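Local coordinates for hypothetical conserved protein (Thermus thermophilus, PDB 3DZM) that is of unknown function but forms a calcium-binding beta-barrel that is a major protein of the outer membrane, at residues L38-R43 against V88-S93; V82-D87 against Y109-G114; F105-N110 against N133-G138. All coordinates share one frame; numbering follows the deposited sequence.

Interaction 1: residues L38-R43 against V88-S93; sequences LPLGVR and VLYKPS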
# COMPACT_ATOMS: atom_id res chain seq x y z
N LEU A 38 27.76 10.42 10.99
CA LEU A 38 26.85 9.43 10.40
C LEU A 38 26.15 9.79 9.09
O LEU A 38 25.69 10.91 8.89
CB LEU A 38 25.74 9.07 11.40
CG LEU A 38 25.98 8.14 12.58
CD1 LEU A 38 27.14 8.64 13.43
CD2 LEU A 38 24.70 8.05 13.39
N PRO A 39 26.05 8.81 8.20
CA PRO A 39 25.19 9.03 7.03
C PRO A 39 23.86 8.24 7.15
O PRO A 39 23.24 7.95 6.14
CB PRO A 39 26.07 8.51 5.87
CG PRO A 39 27.30 7.86 6.54
CD PRO A 39 26.95 7.67 7.98
N LEU A 40 23.45 7.92 8.38
CA LEU A 40 22.11 7.42 8.68
C LEU A 40 20.99 8.41 8.42
O LEU A 40 21.16 9.63 8.51
CB LEU A 40 21.99 6.97 10.13
CG LEU A 40 22.34 5.50 10.33
CD1 LEU A 40 21.44 4.63 9.49
CD2 LEU A 40 23.77 5.25 9.96
N GLY A 41 19.84 7.85 8.09
CA GLY A 41 18.65 8.57 7.73
C GLY A 41 17.48 7.75 8.21
O GLY A 41 17.58 6.54 8.26
N VAL A 42 16.40 8.42 8.57
CA VAL A 42 15.15 7.76 8.95
C VAL A 42 14.01 8.44 8.20
O VAL A 42 14.00 9.65 8.06
CB VAL A 42 14.95 7.83 10.45
CG1 VAL A 42 13.58 7.43 10.83
CG2 VAL A 42 15.95 6.90 11.11
N ARG A 43 13.10 7.64 7.64
CA ARG A 43 11.93 8.17 6.95
C ARG A 43 10.66 7.54 7.53
O ARG A 43 10.59 6.31 7.62
CB ARG A 43 12.03 7.94 5.43
CG ARG A 43 10.80 8.43 4.69
CD ARG A 43 10.90 8.36 3.21
NE ARG A 43 11.22 7.01 2.79
CZ ARG A 43 11.25 6.63 1.52
NH1 ARG A 43 10.98 7.52 0.59
NH2 ARG A 43 11.57 5.38 1.20
N VAL A 88 14.96 2.81 7.62
CA VAL A 88 16.31 3.25 7.91
C VAL A 88 17.05 3.33 6.59
O VAL A 88 17.05 2.36 5.85
CB VAL A 88 17.01 2.28 8.88
CG1 VAL A 88 18.54 2.58 9.03
CG2 VAL A 88 16.24 2.25 10.21
N LEU A 89 17.64 4.50 6.31
CA LEU A 89 18.40 4.79 5.10
C LEU A 89 19.87 4.93 5.42
O LEU A 89 20.21 5.52 6.41
CB LEU A 89 17.96 6.12 4.52
CG LEU A 89 16.45 6.28 4.32
CD1 LEU A 89 15.97 7.62 4.81
CD2 LEU A 89 16.16 6.12 2.85
N TYR A 90 20.75 4.42 4.58
CA TYR A 90 22.17 4.69 4.70
C TYR A 90 22.71 5.37 3.44
O TYR A 90 22.45 4.92 2.35
CB TYR A 90 22.93 3.38 4.98
CG TYR A 90 24.30 3.62 5.55
CD1 TYR A 90 25.35 4.05 4.74
CD2 TYR A 90 24.54 3.43 6.90
CE1 TYR A 90 26.60 4.29 5.26
CE2 TYR A 90 25.81 3.67 7.44
CZ TYR A 90 26.83 4.09 6.61
OH TYR A 90 28.09 4.32 7.13
N LYS A 91 23.48 6.44 3.57
CA LYS A 91 24.04 7.12 2.38
C LYS A 91 25.53 6.94 2.19
O LYS A 91 26.33 7.58 2.87
CB LYS A 91 23.79 8.63 2.42
CG LYS A 91 22.37 9.05 2.72
CD LYS A 91 22.29 10.56 2.70
CE LYS A 91 21.18 11.09 3.58
NZ LYS A 91 21.52 12.50 3.92
N PRO A 92 25.93 6.12 1.21
CA PRO A 92 27.37 5.90 0.97
C PRO A 92 28.15 7.21 0.77
O PRO A 92 27.65 8.10 0.12
CB PRO A 92 27.39 5.09 -0.33
CG PRO A 92 25.99 4.69 -0.59
CD PRO A 92 25.09 5.64 0.11
N SER A 93 29.37 7.31 1.30
CA SER A 93 30.21 8.50 1.09
C SER A 93 31.07 8.39 -0.17
O SER A 93 31.26 7.29 -0.72
CB SER A 93 31.12 8.76 2.30
OG SER A 93 30.37 9.12 3.45
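Pro39 lies alongside the phenol of Tyr90, the two side chains pointing the same way, and its CD comes 3.6 Å from Tyr90 OH. Tyr90 has CG anti to its backbone N (chi1 -161°), beside the carbonyl carbon, and the ring beyond also meets Leu40, whose CD2 arrives obliquely 3.6 Å from Tyr90 CE2. The other methyl of Leu40, CD1, turns to Val88 and stands 3.6 Å from Val88 CG1, so that one forked side chain spans two residues of the opposing strand. An alanine in place of Pro39 would lack CG and CD, and the phenol of Tyr90 would probably lose its support on the Pro39 side, opening a gap and leaving the ring freer to turn. On the other face of the sheet Leu89 lays CD1 over the backbone of Gly41, 3.7 Å from Gly41 C, where no side chain intervenes, and also meets Arg43 CB. Leu89 N donates to Gly41 O at 2.8 Å, the return bond from Gly41 N is weak, and Lys91 N carries the pairing past the strand ends by donating to Pro39 O at 3.0 Å. Arg43 sends its guanidinium to Asp87, Asp156 and Glu14 in salt bridges. The chemistry thus divides by face: Leu40, Val42, Val88 and Tyr90 form an apolar and aromatic surface consistent with one that faces the membrane, while the charge of Arg43 is paired on the other face.

Interaction 2: residues V82-D87 against Y109-G114; sequences VTLSLD and YNFFSG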
# COMPACT_ATOMS: atom_id res chain seq x y z
N VAL A 82 -3.79 1.68 2.68
CA VAL A 82 -3.15 2.74 3.44
C VAL A 82 -1.97 2.07 4.17
O VAL A 82 -2.13 1.05 4.81
CB VAL A 82 -4.13 3.45 4.42
CG1 VAL A 82 -3.41 4.53 5.24
CG2 VAL A 82 -5.26 4.05 3.66
N THR A 83 -0.79 2.65 4.02
CA THR A 83 0.45 2.00 4.41
C THR A 83 1.29 2.94 5.25
O THR A 83 1.73 4.00 4.77
CB THR A 83 1.29 1.68 3.18
OG1 THR A 83 0.45 1.14 2.15
CG2 THR A 83 2.42 0.72 3.53
N LEU A 84 1.52 2.55 6.50
CA LEU A 84 2.42 3.28 7.39
C LEU A 84 3.73 2.58 7.32
O LEU A 84 3.80 1.35 7.41
CB LEU A 84 1.90 3.28 8.81
CG LEU A 84 0.93 4.43 9.05
CD1 LEU A 84 -0.28 4.21 8.19
CD2 LEU A 84 0.53 4.50 10.49
N SER A 85 4.78 3.35 7.14
CA SER A 85 6.09 2.76 6.95
C SER A 85 7.20 3.50 7.72
O SER A 85 7.14 4.70 7.95
CB SER A 85 6.40 2.68 5.44
OG SER A 85 7.22 3.77 5.08
N LEU A 86 8.21 2.76 8.14
CA LEU A 86 9.42 3.32 8.70
C LEU A 86 10.62 2.71 7.99
O LEU A 86 10.71 1.49 7.87
CB LEU A 86 9.52 3.02 10.20
CG LEU A 86 10.89 3.43 10.73
CD1 LEU A 86 10.91 4.91 11.08
CD2 LEU A 86 11.26 2.60 11.92
N ASP A 87 11.53 3.56 7.50
CA ASP A 87 12.72 3.12 6.78
C ASP A 87 13.97 3.67 7.43
O ASP A 87 14.06 4.85 7.70
CB ASP A 87 12.78 3.66 5.34
CG ASP A 87 11.55 3.39 4.54
OD1 ASP A 87 10.91 2.36 4.76
OD2 ASP A 87 11.23 4.20 3.65
N TYR A 109 3.09 -1.15 8.05
CA TYR A 109 1.78 -1.57 8.53
C TYR A 109 0.76 -1.11 7.51
O TYR A 109 0.62 0.09 7.25
CB TYR A 109 1.47 -1.00 9.92
CG TYR A 109 2.59 -1.19 10.91
CD1 TYR A 109 2.57 -2.25 11.79
CD2 TYR A 109 3.71 -0.31 10.95
CE1 TYR A 109 3.62 -2.44 12.72
CE2 TYR A 109 4.77 -0.49 11.86
CZ TYR A 109 4.71 -1.56 12.74
OH TYR A 109 5.70 -1.80 13.65
N ASN A 110 0.06 -2.06 6.91
CA ASN A 110 -0.94 -1.76 5.89
C ASN A 110 -2.38 -1.96 6.30
O ASN A 110 -2.76 -2.97 6.94
CB ASN A 110 -0.68 -2.63 4.68
CG ASN A 110 -1.38 -2.13 3.45
OD1 ASN A 110 -1.00 -1.12 2.88
ND2 ASN A 110 -2.39 -2.85 3.01
N PHE A 111 -3.21 -1.01 5.90
CA PHE A 111 -4.66 -1.15 6.04
C PHE A 111 -5.29 -1.36 4.67
O PHE A 111 -5.43 -0.44 3.89
CB PHE A 111 -5.24 0.03 6.85
CG PHE A 111 -4.57 0.18 8.16
CD1 PHE A 111 -5.06 -0.49 9.27
CD2 PHE A 111 -3.35 0.84 8.24
CE1 PHE A 111 -4.38 -0.41 10.49
CE2 PHE A 111 -2.66 0.91 9.45
CZ PHE A 111 -3.17 0.29 10.57
N PHE A 112 -5.61 -2.61 4.37
CA PHE A 112 -6.30 -2.97 3.14
C PHE A 112 -7.81 -3.01 3.32
O PHE A 112 -8.32 -3.46 4.33
CB PHE A 112 -5.84 -4.34 2.63
CG PHE A 112 -6.77 -4.93 1.59
CD1 PHE A 112 -6.65 -4.56 0.27
CD2 PHE A 112 -7.78 -5.81 1.94
CE1 PHE A 112 -7.49 -5.08 -0.69
CE2 PHE A 112 -8.64 -6.34 0.98
CZ PHE A 112 -8.49 -5.97 -0.34
N SER A 113 -8.52 -2.57 2.30
CA SER A 113 -9.97 -2.69 2.26
C SER A 113 -10.58 -2.50 0.87
O SER A 113 -10.17 -1.65 0.10
CB SER A 113 -10.63 -1.73 3.25
OG SER A 113 -10.41 -0.39 2.87
N GLY A 114 -11.58 -3.30 0.56
CA GLY A 114 -12.39 -3.05 -0.62
C GLY A 114 -13.61 -3.93 -0.64
O GLY A 114 -14.01 -4.48 0.38
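Thr83 crosses the carboxamide of Asn110, its OG1 donating a hydrogen bond to Asn110 OD1 at 2.8 Å. The hydroxyl approaches nearly along the C=O axis, with an angle of 163° at OD1. Asn110 has CG anti to its backbone N (chi1 -163°), and the other end of its amide is held too, since ND2 bonds to Asn81 OD1; gripped at both ends, the buried group has its rotation fixed. The opposite face of the sheet is apolar. There Val82 sits beside Phe111, with Val82 CB 4.3 Å from Phe111 CB, and Leu84 brings CD1 to the edge of the same ring, 4.3 Å from Phe111 CE2. Leu84 also flanks Tyr109, the two CB atoms being 4.4 Å apart. Four backbone hydrogen bonds join the strands, a reciprocal pair between Val82 and Phe111 and another between Leu84 and Tyr109. On the inner face Phe112 of the same strand packs on Pro200 and a bound C8E detergent molecule. Two nearly antiparallel strands of one hairpin, with the Thr83-Asn110 pair turned inward and leucine, valine and aromatic side chains outward, are what is expected of a transmembrane outer-membrane beta-barrel.

Interaction 3: residues F105-N110 against N133-G138; sequences FGVRYN and NQLGLG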
# COMPACT_ATOMS: atom_id res chain seq x y z
N PHE A 105 16.08 -0.26 4.30
CA PHE A 105 15.20 -1.35 4.70
C PHE A 105 14.16 -0.85 5.72
O PHE A 105 14.38 0.11 6.45
CB PHE A 105 16.00 -2.48 5.31
CG PHE A 105 16.64 -2.12 6.59
CD1 PHE A 105 16.06 -2.47 7.80
CD2 PHE A 105 17.84 -1.41 6.59
CE1 PHE A 105 16.66 -2.12 9.00
CE2 PHE A 105 18.46 -1.06 7.80
CZ PHE A 105 17.87 -1.41 9.00
N GLY A 106 13.03 -1.50 5.79
CA GLY A 106 12.10 -1.09 6.81
C GLY A 106 10.94 -2.01 7.11
O GLY A 106 10.75 -3.06 6.52
N VAL A 107 10.12 -1.54 8.03
CA VAL A 107 8.93 -2.22 8.50
C VAL A 107 7.68 -1.45 7.97
O VAL A 107 7.73 -0.25 7.73
CB VAL A 107 9.02 -2.27 10.05
CG1 VAL A 107 8.75 -0.90 10.64
CG2 VAL A 107 8.11 -3.30 10.63
N ARG A 108 6.58 -2.15 7.73
CA ARG A 108 5.34 -1.50 7.24
C ARG A 108 4.12 -2.00 8.00
O ARG A 108 4.10 -3.12 8.52
CB ARG A 108 5.04 -1.86 5.78
CG ARG A 108 5.98 -1.37 4.75
CD ARG A 108 7.32 -2.02 4.89
NE ARG A 108 8.28 -0.93 5.02
CZ ARG A 108 9.14 -0.64 4.07
NH1 ARG A 108 9.97 0.35 4.20
NH2 ARG A 108 9.14 -1.40 3.00
N TYR A 109 3.09 -1.15 8.05
CA TYR A 109 1.78 -1.57 8.53
C TYR A 109 0.76 -1.11 7.51
O TYR A 109 0.62 0.09 7.25
CB TYR A 109 1.47 -1.00 9.92
CG TYR A 109 2.59 -1.19 10.91
CD1 TYR A 109 2.57 -2.25 11.79
CD2 TYR A 109 3.71 -0.31 10.95
CE1 TYR A 109 3.62 -2.44 12.72
CE2 TYR A 109 4.77 -0.49 11.86
CZ TYR A 109 4.71 -1.56 12.74
OH TYR A 109 5.70 -1.80 13.65
N ASN A 110 0.06 -2.06 6.91
CA ASN A 110 -0.94 -1.76 5.89
C ASN A 110 -2.38 -1.96 6.30
O ASN A 110 -2.76 -2.97 6.94
CB ASN A 110 -0.68 -2.63 4.68
CG ASN A 110 -1.38 -2.13 3.45
OD1 ASN A 110 -1.00 -1.12 2.88
ND2 ASN A 110 -2.39 -2.85 3.01
N ASN A 133 -5.56 -6.04 8.09
CA ASN A 133 -4.44 -5.21 8.55
C ASN A 133 -3.19 -6.04 8.66
O ASN A 133 -3.16 -6.99 9.42
CB ASN A 133 -4.72 -4.60 9.90
CG ASN A 133 -5.98 -3.78 9.91
OD1 ASN A 133 -6.57 -3.52 8.88
ND2 ASN A 133 -6.42 -3.40 11.09
N GLN A 134 -2.15 -5.68 7.90
CA GLN A 134 -0.99 -6.54 7.85
C GLN A 134 0.30 -5.88 8.21
O GLN A 134 0.49 -4.70 8.01
CB GLN A 134 -0.85 -7.20 6.49
CG GLN A 134 -2.13 -7.73 5.95
CD GLN A 134 -1.98 -8.23 4.54
OE1 GLN A 134 -2.52 -7.63 3.62
NE2 GLN A 134 -1.23 -9.32 4.36
N LEU A 135 1.19 -6.68 8.77
CA LEU A 135 2.53 -6.27 9.09
C LEU A 135 3.40 -6.65 7.88
O LEU A 135 3.31 -7.74 7.39
CB LEU A 135 2.96 -6.95 10.40
CG LEU A 135 4.46 -6.95 10.70
CD1 LEU A 135 4.93 -5.53 10.98
CD2 LEU A 135 4.75 -7.82 11.87
N GLY A 136 4.20 -5.71 7.38
CA GLY A 136 5.12 -5.99 6.29
C GLY A 136 6.60 -5.64 6.50
O GLY A 136 6.98 -4.87 7.38
N LEU A 137 7.45 -6.22 5.66
CA LEU A 137 8.87 -5.84 5.60
C LEU A 137 9.25 -5.47 4.21
O LEU A 137 8.63 -5.92 3.25
CB LEU A 137 9.75 -6.96 6.04
CG LEU A 137 9.51 -7.37 7.48
CD1 LEU A 137 10.19 -8.74 7.79
CD2 LEU A 137 9.98 -6.24 8.41
N GLY A 138 10.29 -4.66 4.09
CA GLY A 138 10.70 -4.24 2.77
C GLY A 138 12.05 -3.59 2.67
O GLY A 138 12.70 -3.23 3.66
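Gly106, Arg108 and Asn110 pair with Gly138, Gly136 and Gln134 through six backbone hydrogen bonds, two to each pair, between strand segments that run antiparallel at 159°. Arg108 dominates the inner face. Its chain bends at chi2 and chi3, and the guanidinium ends up beside the neighbouring strand with NH2 3.2 Å from Gly138 CA. Gly106 O lies 3.6 Å above the guanidinium plane, toward its rim, and Arg108 NE makes a weak bond to Val107 O of its own strand. Because Gly106, Gly136 and Gly138 have no side chains, they leave clear the ground that this folded arginine uses. The group is also tied by salt bridges from NH2 to Asp160 and from NH1 to Asp87, which would probably balance its buried charge. On the outer face Leu135 has CG anti to its backbone N (chi1 164°) and its CD1 meets two neighbours. That methyl stands 3.8 Å from Tyr109 CE1, the two side chains lying side by side, and 3.9 Å from Val107 CG2. Leu137 adds CD2 at 4.1 Å from Val107 CG2. Strand 76-90 continues the sheet beyond residues 105-110, where Val107 bonds Leu86 through the backbone. Beyond residues 133-138 comes strand 151-172, with Leu137 hydrogen-bonded to Tyr161 through the backbone and Gln134 NE2 hydrogen-bonded to Phe163 O, while the loop residue Pro200 touches Asn110 from within the barrel.

How the interactions relate
The three contacts run round one barrel wall, through strands 40-50, 76-90, 100-117 and 127-148 in order. Interactions 2 and 3 have centres about 7 Å apart and share Tyr109 and Asn110; interaction 1 is centred about 23 Å from interaction 2 and about 19 Å from interaction 3. Asp87 ties all three inside the barrel, its OD2 2.7 Å from Arg43 NH2 of interaction 1 and its OD1 bridged to Arg108 of interaction 3. Val88 N and Phe105 O, 3.0 Å apart, probably link interactions 1 and 3 by a hydrogen bond. All lie away from the calcium site of Asp52, Leu54, Asp56 and Glu77, whereas a C8E detergent molecule comes about 4 Å from the Leu137 side chain.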